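Local coordinates for protein carboxypeptidase D (Drosophila melanogaster, PDB 3MN8) that removes C-terminal arginine or lysine residues from peptides and proteins as a zinc-dependent carboxypeptidase, here as its first carboxypeptidase domain with an attached transthyretin-like domain, at residues S69-I80 and T135-D146; T242-A252 and Y294-L302. All coordinates share one frame; numbering follows the deposited sequence.

How the contacts relate
Contacts between segments distant in sequence can join successive parts of one sheet and its covering helices, and this domain illustrates it. From the N terminus, contact 1 comes first: strand 74-80 meets strand 136-140 after an excursion of 54 residues that carries strand 93-97, helices 106-121 and 126-134 and the zinc ligands His101 and Glu104. Only after that loop has closed does contact 2 open, where helix 245-257 receives residues 294-302 and so closes a second, separate loop. The two therefore follow in series, neither nesting nor crossing. Both reach the same eight-stranded mixed sheet, contact 1 as a strand pair and contact 2 through a helix laid on strand 300-305, with strands 93-97 and 212-217 lying between 136-140 and 300-305; the centres of the two contacts are about 23 Å apart.

Contact 1: residues S69-I80 and T135-D146; sequences SLEGRNLLALQI and TDIYLVPTMNPD
Gln79 and Tyr138 form a non-hydrogen-bonded pair between antiparallel strands, and their side chains run alongside each other in the same direction. With CG set opposite the backbone N (chi1 163°), the glutamine stretches along the phenol: CB lies 3.5 Å from Tyr138 CE2, CG makes a CH-pi contact over the ring face toward its rim, and CD lies 3.6 Å from Tyr138 OH. At the tip, the amide plane is turned only 18° from that of the ring; NE2 gives a weak hydrogen bond to Asp136 OD2 (3.1 Å), while OE1 is bonded to His64 of the neighbouring strand 61-68. The tyrosine hydroxyl is held by Lys208.

The backbone supplies the regular part of the pairing. Leu78 and Leu139 exchange two N-H...O=C bonds, and so do Ile80 and Ile137, with Ile80 N 2.7 Å from Ile137 O; the side chains of these four residues occupy the sheet face opposite to Gln79 and Tyr138.

Past the end of strand 136-140 the two segments meet again at the start of helix 145-149. Pro145 CG packs on Leu75 CD1, and its CB lies 3.4 Å from Arg73 CD. Next to it the buried carboxylate of Asp146 faces the type I turn Ser69-Gly72. Its OD2 uses the syn lone pair for Glu71 N (2.8 Å), whereas OD1 takes the hydroxyl of Ser69 from above the carboxylate plane and the NE of Arg73 in a salt bridge of weak hydrogen-bond geometry. Ser69 OG in turn accepts from Arg73 N (3.1 Å), so this hydroxyl joins the residue just after the turn to the carboxylate on the helix. Three donors, that of Arg73 weak in geometry, probably favour the charged form of Asp146 and may offset the nearby negative charge of Glu71.

Contact 2: residues T242-A252 and Y294-L302; sequences TPDDRVFKQLA and YAFSNCFEL
Asp244 OD2 takes a hydrogen bond from Tyr294 OH at 3.0 Å, through the anti lone pair that points away from the other carboxylate oxygen. OD2 lies at the edge of the tyrosine ring, in its plane, and the carboxylate itself stands perpendicular to that ring. The other oxygen, OD1, forms a salt bridge with Arg376 of the transthyretin-like domain, so the two ends of one buried carboxylate face different partners. Because Tyr294 has CG opposite its backbone N (chi1 -175°), the phenol reaches from helix 289-296 to the turn Thr242-Asp245; there Pro243 CD lies 3.8 Å from Tyr294 CE2, while Lys364 makes a cation-pi contact with the ring.

Phe248 joins Tyr294 and Phe300 in an aromatic cluster. Its edge is directed at the face of Tyr294 in a T-shaped pair, centroids 5.5 Å apart and planes at 76°. Against Phe300 it behaves differently: the planes are nearly parallel, but the rings have slid so far that they scarcely overlap, and Phe248 CZ rests 3.8 Å from Phe300 CB. Val247 CG1 reaches the edge of the Phe300 ring from the preceding position on the helix. Farther along, Leu302 sends its two branches different ways. CD2 sits at the edge of Phe248, 3.7 Å from CD1 of that ring, while CD1 lies 3.7 Å from Leu251 CB and also approaches the backbone at Ala252.

Phe300 and Leu302 thus turn one side of strand 300-305 to helix 245-257, while the intervening Glu301 points away and is bonded to Ser213. Such a helix packed by apolar side chains on a mixed central sheet is characteristic of the alpha/beta catalytic fold of M14 zinc carboxypeptidases, whose predicted proton donor/acceptor, Glu305, lies on this same strand.

Contact 1: residues S69-I80 and T135-D146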
loop_
_atom_site.group_PDB
_atom_site.type_symbol
_atom_site.label_atom_id
_atom_site.label_comp_id
_atom_site.label_asym_id
_atom_site.label_seq_id
_atom_site.Cartn_x
_atom_site.Cartn_y
_atom_site.Cartn_z
ATOM N N SER A 69 6.515 -17.416 -8.826
ATOM C CA SER A 69 5.598 -17.325 -9.946
ATOM C C SER A 69 5.474 -18.688 -10.621
ATOM O O SER A 69 6.188 -19.639 -10.275
ATOM C CB SER A 69 6.126 -16.315 -10.947
ATOM O OG SER A 69 7.191 -16.875 -11.704
ATOM N N LEU A 70 4.568 -18.785 -11.592
ATOM C CA LEU A 70 4.394 -20.027 -12.345
ATOM C C LEU A 70 5.730 -20.528 -12.861
ATOM O O LEU A 70 6.030 -21.726 -12.805
ATOM C CB LEU A 70 3.454 -19.819 -13.532
ATOM C CG LEU A 70 1.970 -19.673 -13.210
ATOM C CD1 LEU A 70 1.169 -19.330 -14.458
ATOM C CD2 LEU A 70 1.446 -20.951 -12.592
ATOM N N GLU A 71 6.531 -19.599 -13.360
ATOM C CA GLU A 71 7.730 -19.973 -14.079
ATOM C C GLU A 71 8.987 -19.906 -13.217
ATOM O O GLU A 71 10.104 -19.817 -13.732
ATOM C CB GLU A 71 7.856 -19.107 -15.320
ATOM C CG GLU A 71 6.666 -19.244 -16.239
ATOM C CD GLU A 71 6.801 -18.385 -17.465
ATOM O OE1 GLU A 71 7.266 -17.228 -17.327
ATOM O OE2 GLU A 71 6.435 -18.863 -18.560
ATOM N N GLY A 72 8.784 -19.941 -11.899
ATOM C CA GLY A 72 9.871 -20.106 -10.949
ATOM C C GLY A 72 10.496 -18.834 -10.405
ATOM O O GLY A 72 11.377 -18.883 -9.544
ATOM N N ARG A 73 10.052 -17.687 -10.901
ATOM C CA ARG A 73 10.631 -16.424 -10.472
ATOM C C ARG A 73 10.232 -16.059 -9.047
ATOM O O ARG A 73 9.073 -16.208 -8.651
ATOM C CB ARG A 73 10.239 -15.323 -11.448
ATOM C CG ARG A 73 10.564 -15.688 -12.882
ATOM C CD ARG A 73 10.283 -14.531 -13.804
ATOM N NE ARG A 73 10.024 -15.013 -15.155
ATOM C CZ ARG A 73 10.944 -15.070 -16.112
ATOM N NH1 ARG A 73 10.631 -15.528 -17.315
ATOM N NH2 ARG A 73 12.178 -14.661 -15.865
ATOM N N ASN A 74 11.203 -15.580 -8.278
ATOM C CA ASN A 74 10.966 -15.233 -6.892
ATOM C C ASN A 74 10.177 -13.950 -6.731
ATOM O O ASN A 74 10.508 -12.936 -7.331
ATOM C CB ASN A 74 12.289 -15.120 -6.138
ATOM C CG ASN A 74 12.857 -16.477 -5.754
ATOM O OD1 ASN A 74 12.120 -17.427 -5.461
ATOM N ND2 ASN A 74 14.176 -16.574 -5.754
ATOM N N LEU A 75 9.129 -14.011 -5.914
ATOM C CA LEU A 75 8.388 -12.827 -5.506
ATOM C C LEU A 75 8.982 -12.346 -4.192
ATOM O O LEU A 75 8.873 -13.029 -3.175
ATOM C CB LEU A 75 6.899 -13.144 -5.339
ATOM C CG LEU A 75 6.003 -13.278 -6.586
ATOM C CD1 LEU A 75 6.799 -13.644 -7.825
ATOM C CD2 LEU A 75 4.910 -14.300 -6.362
ATOM N N LEU A 76 9.613 -11.171 -4.223
ATOM C CA LEU A 76 10.424 -10.685 -3.107
ATOM C C LEU A 76 9.954 -9.328 -2.575
ATOM O O LEU A 76 9.493 -8.480 -3.339
ATOM C CB LEU A 76 11.882 -10.542 -3.548
ATOM C CG LEU A 76 12.655 -11.778 -3.997
ATOM C CD1 LEU A 76 13.958 -11.368 -4.681
ATOM C CD2 LEU A 76 12.929 -12.699 -2.818
ATOM N N ALA A 77 10.107 -9.120 -1.268
ATOM C CA ALA A 77 9.786 -7.837 -0.647
ATOM C C ALA A 77 10.923 -7.372 0.237
ATOM O O ALA A 77 11.346 -8.099 1.134
ATOM C CB ALA A 77 8.521 -7.936 0.173
ATOM N N LEU A 78 11.407 -6.157 -0.007
ATOM C CA LEU A 78 12.440 -5.591 0.839
ATOM C C LEU A 78 11.796 -4.804 1.947
ATOM O O LEU A 78 11.089 -3.834 1.684
ATOM C CB LEU A 78 13.368 -4.668 0.048
ATOM C CG LEU A 78 14.617 -4.178 0.804
ATOM C CD1 LEU A 78 15.637 -5.307 0.963
ATOM C CD2 LEU A 78 15.277 -2.971 0.124
ATOM N N GLN A 79 12.046 -5.227 3.180
ATOM C CA GLN A 79 11.674 -4.462 4.366
ATOM C C GLN A 79 12.754 -3.477 4.794
ATOM O O GLN A 79 13.933 -3.813 4.830
ATOM C CB GLN A 79 11.399 -5.398 5.533
ATOM C CG GLN A 79 11.399 -4.717 6.862
ATOM C CD GLN A 79 11.337 -5.712 7.984
ATOM O OE1 GLN A 79 11.733 -6.865 7.822
ATOM N NE2 GLN A 79 10.846 -5.276 9.136
ATOM N N ILE A 80 12.325 -2.266 5.140
ATOM C CA ILE A 80 13.191 -1.232 5.693
ATOM C C ILE A 80 12.606 -0.776 7.019
ATOM O O ILE A 80 11.430 -0.414 7.090
ATOM C CB ILE A 80 13.247 -0.022 4.765
ATOM C CG1 ILE A 80 13.816 -0.438 3.403
ATOM C CG2 ILE A 80 14.052 1.097 5.409
ATOM C CD1 ILE A 80 13.619 0.566 2.298
ATOM N N THR A 135 8.304 4.109 10.934
ATOM C CA THR A 135 7.477 3.287 10.055
ATOM C C THR A 135 8.196 2.029 9.622
ATOM O O THR A 135 9.403 2.045 9.369
ATOM C CB THR A 135 7.063 4.042 8.778
ATOM O OG1 THR A 135 6.915 5.446 9.054
ATOM C CG2 THR A 135 5.754 3.480 8.244
ATOM N N ASP A 136 7.445 0.939 9.535
ATOM C CA ASP A 136 7.976 -0.334 9.062
ATOM C C ASP A 136 7.567 -0.526 7.610
ATOM O O ASP A 136 6.396 -0.796 7.310
ATOM C CB ASP A 136 7.419 -1.468 9.900
ATOM C CG ASP A 136 8.484 -2.425 10.350
ATOM O OD1 ASP A 136 9.415 -2.002 11.068
ATOM O OD2 ASP A 136 8.377 -3.611 9.994
ATOM N N ILE A 137 8.532 -0.393 6.711
ATOM C CA ILE A 137 8.217 -0.261 5.313
ATOM C C ILE A 137 8.624 -1.468 4.464
ATOM O O ILE A 137 9.758 -1.946 4.541
ATOM C CB ILE A 137 8.844 1.006 4.757
ATOM C CG1 ILE A 137 8.287 2.245 5.492
ATOM C CG2 ILE A 137 8.624 1.076 3.253
ATOM C CD1 ILE A 137 9.131 3.527 5.304
ATOM N N TYR A 138 7.682 -1.951 3.654
ATOM C CA TYR A 138 7.921 -3.053 2.721
ATOM C C TYR A 138 7.694 -2.653 1.254
ATOM O O TYR A 138 6.630 -2.118 0.890
ATOM C CB TYR A 138 7.012 -4.233 3.048
ATOM C CG TYR A 138 7.235 -4.831 4.408
ATOM C CD1 TYR A 138 6.727 -4.227 5.541
ATOM C CD2 TYR A 138 7.940 -6.014 4.553
ATOM C CE1 TYR A 138 6.916 -4.784 6.781
ATOM C CE2 TYR A 138 8.133 -6.578 5.783
ATOM C CZ TYR A 138 7.620 -5.962 6.897
ATOM O OH TYR A 138 7.811 -6.504 8.150
ATOM N N LEU A 139 8.693 -2.938 0.420
ATOM C CA LEU A 139 8.660 -2.581 -0.995
ATOM C C LEU A 139 8.670 -3.816 -1.907
ATOM O O LEU A 139 9.586 -4.655 -1.852
ATOM C CB LEU A 139 9.825 -1.652 -1.344
ATOM C CG LEU A 139 10.036 -0.430 -0.446
ATOM C CD1 LEU A 139 11.221 0.402 -0.946
ATOM C CD2 LEU A 139 8.757 0.406 -0.375
ATOM N N VAL A 140 7.635 -3.914 -2.738
ATOM C CA VAL A 140 7.498 -4.993 -3.706
ATOM C C VAL A 140 7.452 -4.402 -5.124
ATOM O O VAL A 140 6.368 -4.141 -5.671
ATOM C CB VAL A 140 6.213 -5.815 -3.442
ATOM C CG1 VAL A 140 6.189 -7.084 -4.300
ATOM C CG2 VAL A 140 6.090 -6.160 -1.958
ATOM N N PRO A 141 8.632 -4.175 -5.721
ATOM C CA PRO A 141 8.763 -3.620 -7.076
ATOM C C PRO A 141 7.927 -4.357 -8.131
ATOM O O PRO A 141 7.351 -3.719 -9.012
ATOM C CB PRO A 141 10.262 -3.782 -7.372
ATOM C CG PRO A 141 10.899 -3.734 -6.047
ATOM C CD PRO A 141 9.946 -4.403 -5.095
ATOM N N THR A 142 7.881 -5.684 -8.062
ATOM C CA THR A 142 7.026 -6.455 -8.959
ATOM C C THR A 142 6.281 -7.569 -8.244
ATOM O O THR A 142 6.764 -8.153 -7.261
ATOM C CB THR A 142 7.784 -7.073 -10.153
ATOM O OG1 THR A 142 6.852 -7.795 -10.968
ATOM C CG2 THR A 142 8.838 -8.044 -9.681
ATOM N N MET A 143 5.102 -7.858 -8.779
ATOM C CA MET A 143 4.204 -8.873 -8.254
ATOM C C MET A 143 3.871 -9.808 -9.426
ATOM O O MET A 143 3.151 -10.799 -9.279
ATOM C CB MET A 143 2.957 -8.178 -7.708
ATOM C CG MET A 143 2.004 -9.055 -6.963
ATOM S SD MET A 143 0.449 -8.190 -6.673
ATOM C CE MET A 143 -0.689 -9.575 -6.753
ATOM N N ASN A 144 4.419 -9.482 -10.597
ATOM C CA ASN A 144 4.207 -10.281 -11.789
ATOM C C ASN A 144 5.445 -10.320 -12.694
ATOM O O ASN A 144 5.476 -9.693 -13.762
ATOM C CB ASN A 144 2.997 -9.771 -12.556
ATOM C CG ASN A 144 2.643 -10.656 -13.728
ATOM O OD1 ASN A 144 3.206 -11.746 -13.892
ATOM N ND2 ASN A 144 1.707 -10.199 -14.552
ATOM N N PRO A 145 6.472 -11.073 -12.260
ATOM C CA PRO A 145 7.729 -11.244 -13.002
ATOM C C PRO A 145 7.495 -11.906 -14.359
ATOM O O PRO A 145 8.094 -11.528 -15.368
ATOM C CB PRO A 145 8.549 -12.194 -12.110
ATOM C CG PRO A 145 7.810 -12.298 -10.816
ATOM C CD PRO A 145 6.392 -11.944 -11.072
ATOM N N ASP A 146 6.633 -12.913 -14.362
ATOM C CA ASP A 146 6.373 -13.686 -15.552
ATOM C C ASP A 146 5.666 -12.777 -16.537
ATOM O O ASP A 146 5.923 -12.819 -17.746
ATOM C CB ASP A 146 5.521 -14.922 -15.218
ATOM C CG ASP A 146 6.284 -15.962 -14.391
ATOM O OD1 ASP A 146 7.379 -15.651 -13.877
ATOM O OD2 ASP A 146 5.790 -17.097 -14.253
#

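Contact 2: residues T242-A252 and Y294-L302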
loop_
_atom_site.group_PDB
_atom_site.type_symbol
_atom_site.label_atom_id
_atom_site.label_comp_id
_atom_site.label_asym_id
_atom_site.label_seq_id
_atom_site.Cartn_x
_atom_site.Cartn_y
_atom_site.Cartn_z
ATOM N N THR A 242 -16.738 3.844 0.440
ATOM C CA THR A 242 -16.304 3.033 1.554
ATOM C C THR A 242 -16.692 3.736 2.846
ATOM O O THR A 242 -16.818 4.968 2.879
ATOM C CB THR A 242 -14.777 2.847 1.462
ATOM O OG1 THR A 242 -14.484 1.543 0.938
ATOM C CG2 THR A 242 -14.102 3.018 2.798
ATOM N N PRO A 243 -16.908 2.965 3.921
ATOM C CA PRO A 243 -17.199 3.629 5.193
ATOM C C PRO A 243 -16.109 4.650 5.510
ATOM O O PRO A 243 -16.372 5.676 6.118
ATOM C CB PRO A 243 -17.158 2.480 6.213
ATOM C CG PRO A 243 -17.414 1.252 5.421
ATOM C CD PRO A 243 -16.860 1.499 4.043
ATOM N N ASP A 244 -14.885 4.356 5.094
ATOM C CA ASP A 244 -13.755 5.222 5.372
ATOM C C ASP A 244 -13.449 6.158 4.215
ATOM O O ASP A 244 -12.291 6.470 3.947
ATOM C CB ASP A 244 -12.527 4.382 5.732
ATOM C CG ASP A 244 -12.468 4.045 7.222
ATOM O OD1 ASP A 244 -12.156 4.963 8.014
ATOM O OD2 ASP A 244 -12.743 2.882 7.605
ATOM N N ASP A 245 -14.492 6.634 3.552
ATOM C CA ASP A 245 -14.294 7.448 2.362
ATOM C C ASP A 245 -13.493 8.724 2.593
ATOM O O ASP A 245 -12.632 9.068 1.787
ATOM C CB ASP A 245 -15.617 7.809 1.699
ATOM C CG ASP A 245 -15.419 8.255 0.281
ATOM O OD1 ASP A 245 -14.834 7.472 -0.498
ATOM O OD2 ASP A 245 -15.820 9.384 -0.046
ATOM N N ARG A 246 -13.804 9.440 3.667
ATOM C CA ARG A 246 -13.064 10.651 3.982
ATOM C C ARG A 246 -11.561 10.362 3.981
ATOM O O ARG A 246 -10.796 10.991 3.255
ATOM C CB ARG A 246 -13.486 11.208 5.338
ATOM C CG ARG A 246 -14.962 11.451 5.474
ATOM C CD ARG A 246 -15.332 11.700 6.929
ATOM N NE ARG A 246 -15.438 13.122 7.250
ATOM C CZ ARG A 246 -15.573 13.599 8.484
ATOM N NH1 ARG A 246 -15.613 12.770 9.522
ATOM N NH2 ARG A 246 -15.663 14.905 8.685
ATOM N N VAL A 247 -11.140 9.401 4.796
ATOM C CA VAL A 247 -9.727 9.067 4.886
ATOM C C VAL A 247 -9.185 8.670 3.520
ATOM O O VAL A 247 -8.086 9.078 3.117
ATOM C CB VAL A 247 -9.467 7.928 5.888
ATOM C CG1 VAL A 247 -8.067 7.387 5.708
ATOM C CG2 VAL A 247 -9.668 8.425 7.310
ATOM N N PHE A 248 -9.967 7.877 2.804
ATOM C CA PHE A 248 -9.521 7.408 1.506
ATOM C C PHE A 248 -9.276 8.577 0.578
ATOM O O PHE A 248 -8.231 8.648 -0.068
ATOM C CB PHE A 248 -10.483 6.376 0.911
ATOM C CG PHE A 248 -10.073 4.967 1.206
ATOM C CD1 PHE A 248 -8.850 4.495 0.766
ATOM C CD2 PHE A 248 -10.877 4.135 1.948
ATOM C CE1 PHE A 248 -8.449 3.211 1.040
ATOM C CE2 PHE A 248 -10.479 2.847 2.231
ATOM C CZ PHE A 248 -9.259 2.383 1.771
ATOM N N LYS A 249 -10.225 9.508 0.549
ATOM C CA LYS A 249 -10.099 10.721 -0.257
ATOM C C LYS A 249 -8.879 11.548 0.156
ATOM O O LYS A 249 -8.228 12.166 -0.691
ATOM C CB LYS A 249 -11.380 11.555 -0.180
ATOM C CG LYS A 249 -12.286 11.366 -1.386
ATOM C CD LYS A 249 -13.703 11.893 -1.180
ATOM C CE LYS A 249 -14.564 11.517 -2.385
ATOM N NZ LYS A 249 -16.015 11.488 -2.059
ATOM N N GLN A 250 -8.564 11.547 1.454
ATOM C CA GLN A 250 -7.384 12.251 1.960
ATOM C C GLN A 250 -6.094 11.582 1.471
ATOM O O GLN A 250 -5.148 12.249 1.058
ATOM C CB GLN A 250 -7.406 12.348 3.496
ATOM C CG GLN A 250 -6.218 13.131 4.059
ATOM C CD GLN A 250 -6.405 13.579 5.504
ATOM O OE1 GLN A 250 -7.491 13.995 5.911
ATOM N NE2 GLN A 250 -5.331 13.520 6.276
ATOM N N LEU A 251 -6.074 10.259 1.507
ATOM C CA LEU A 251 -4.942 9.507 0.990
ATOM C C LEU A 251 -4.720 9.787 -0.481
ATOM O O LEU A 251 -3.631 10.188 -0.892
ATOM C CB LEU A 251 -5.160 8.015 1.210
ATOM C CG LEU A 251 -5.210 7.638 2.688
ATOM C CD1 LEU A 251 -5.573 6.174 2.876
ATOM C CD2 LEU A 251 -3.894 7.997 3.382
ATOM N N ALA A 252 -5.757 9.567 -1.277
ATOM C CA ALA A 252 -5.686 9.822 -2.713
ATOM C C ALA A 252 -5.231 11.245 -3.022
ATOM O O ALA A 252 -4.467 11.468 -3.969
ATOM C CB ALA A 252 -7.040 9.540 -3.369
ATOM N N TYR A 294 -8.865 -3.960 2.173
ATOM C CA TYR A 294 -9.777 -3.256 3.063
ATOM C C TYR A 294 -10.767 -4.206 3.719
ATOM O O TYR A 294 -11.011 -4.137 4.925
ATOM C CB TYR A 294 -10.516 -2.149 2.298
ATOM C CG TYR A 294 -11.407 -1.278 3.159
ATOM C CD1 TYR A 294 -10.871 -0.493 4.189
ATOM C CD2 TYR A 294 -12.787 -1.225 2.934
ATOM C CE1 TYR A 294 -11.690 0.313 4.976
ATOM C CE2 TYR A 294 -13.614 -0.424 3.710
ATOM C CZ TYR A 294 -13.064 0.344 4.732
ATOM O OH TYR A 294 -13.890 1.145 5.502
ATOM N N ALA A 295 -11.315 -5.104 2.906
ATOM C CA ALA A 295 -12.412 -5.976 3.319
ATOM C C ALA A 295 -11.970 -7.194 4.124
ATOM O O ALA A 295 -12.780 -7.780 4.831
ATOM C CB ALA A 295 -13.214 -6.416 2.103
ATOM N N PHE A 296 -10.702 -7.586 4.018
ATOM C CA PHE A 296 -10.249 -8.806 4.679
ATOM C C PHE A 296 -9.081 -8.532 5.607
ATOM O O PHE A 296 -8.410 -9.462 6.074
ATOM C CB PHE A 296 -9.853 -9.860 3.645
ATOM C CG PHE A 296 -10.995 -10.303 2.749
ATOM C CD1 PHE A 296 -11.332 -9.582 1.607
ATOM C CD2 PHE A 296 -11.728 -11.449 3.048
ATOM C CE1 PHE A 296 -12.377 -9.998 0.785
ATOM C CE2 PHE A 296 -12.781 -11.864 2.223
ATOM C CZ PHE A 296 -13.101 -11.138 1.097
ATOM N N SER A 297 -8.829 -7.250 5.858
ATOM C CA SER A 297 -7.792 -6.860 6.804
ATOM C C SER A 297 -8.047 -5.434 7.235
ATOM O O SER A 297 -9.063 -4.841 6.873
ATOM C CB SER A 297 -6.393 -6.981 6.186
ATOM O OG SER A 297 -6.040 -5.832 5.419
ATOM N N ASN A 298 -7.116 -4.894 8.010
ATOM C CA ASN A 298 -7.186 -3.526 8.473
ATOM C C ASN A 298 -6.695 -2.587 7.379
ATOM O O ASN A 298 -6.965 -1.390 7.411
ATOM C CB ASN A 298 -6.284 -3.352 9.691
ATOM C CG ASN A 298 -6.810 -4.045 10.926
ATOM O OD1 ASN A 298 -8.012 -4.185 11.118
ATOM N ND2 ASN A 298 -5.901 -4.464 11.790
ATOM N N CYS A 299 -5.951 -3.129 6.421
ATOM C CA CYS A 299 -5.157 -2.294 5.529
ATOM C C CYS A 299 -5.995 -1.415 4.604
ATOM O O CYS A 299 -7.024 -1.850 4.085
ATOM C CB CYS A 299 -4.176 -3.133 4.707
ATOM S SG CYS A 299 -2.828 -2.176 3.938
ATOM N N PHE A 300 -5.529 -0.179 4.407
ATOM C CA PHE A 300 -6.143 0.782 3.500
ATOM C C PHE A 300 -5.275 0.952 2.245
ATOM O O PHE A 300 -4.346 1.752 2.241
ATOM C CB PHE A 300 -6.283 2.146 4.187
ATOM C CG PHE A 300 -7.307 2.191 5.298
ATOM C CD1 PHE A 300 -7.933 3.390 5.618
ATOM C CD2 PHE A 300 -7.644 1.050 6.018
ATOM C CE1 PHE A 300 -8.877 3.453 6.642
ATOM C CE2 PHE A 300 -8.583 1.104 7.052
ATOM C CZ PHE A 300 -9.195 2.304 7.366
ATOM N N GLU A 301 -5.574 0.204 1.185
ATOM C CA GLU A 301 -4.786 0.276 -0.045
ATOM C C GLU A 301 -5.391 1.216 -1.084
ATOM O O GLU A 301 -6.590 1.168 -1.370
ATOM C CB GLU A 301 -4.603 -1.126 -0.636
ATOM C CG GLU A 301 -3.862 -1.168 -1.962
ATOM C CD GLU A 301 -3.380 -2.571 -2.317
ATOM O OE1 GLU A 301 -2.510 -3.112 -1.590
ATOM O OE2 GLU A 301 -3.864 -3.141 -3.324
ATOM N N LEU A 302 -4.550 2.070 -1.656
ATOM C CA LEU A 302 -4.927 2.847 -2.836
ATOM C C LEU A 302 -4.431 2.160 -4.087
ATOM O O LEU A 302 -3.453 1.415 -4.049
ATOM C CB LEU A 302 -4.300 4.244 -2.803
ATOM C CG LEU A 302 -4.775 5.222 -1.737
ATOM C CD1 LEU A 302 -4.154 6.583 -2.009
ATOM C CD2 LEU A 302 -6.292 5.304 -1.728
#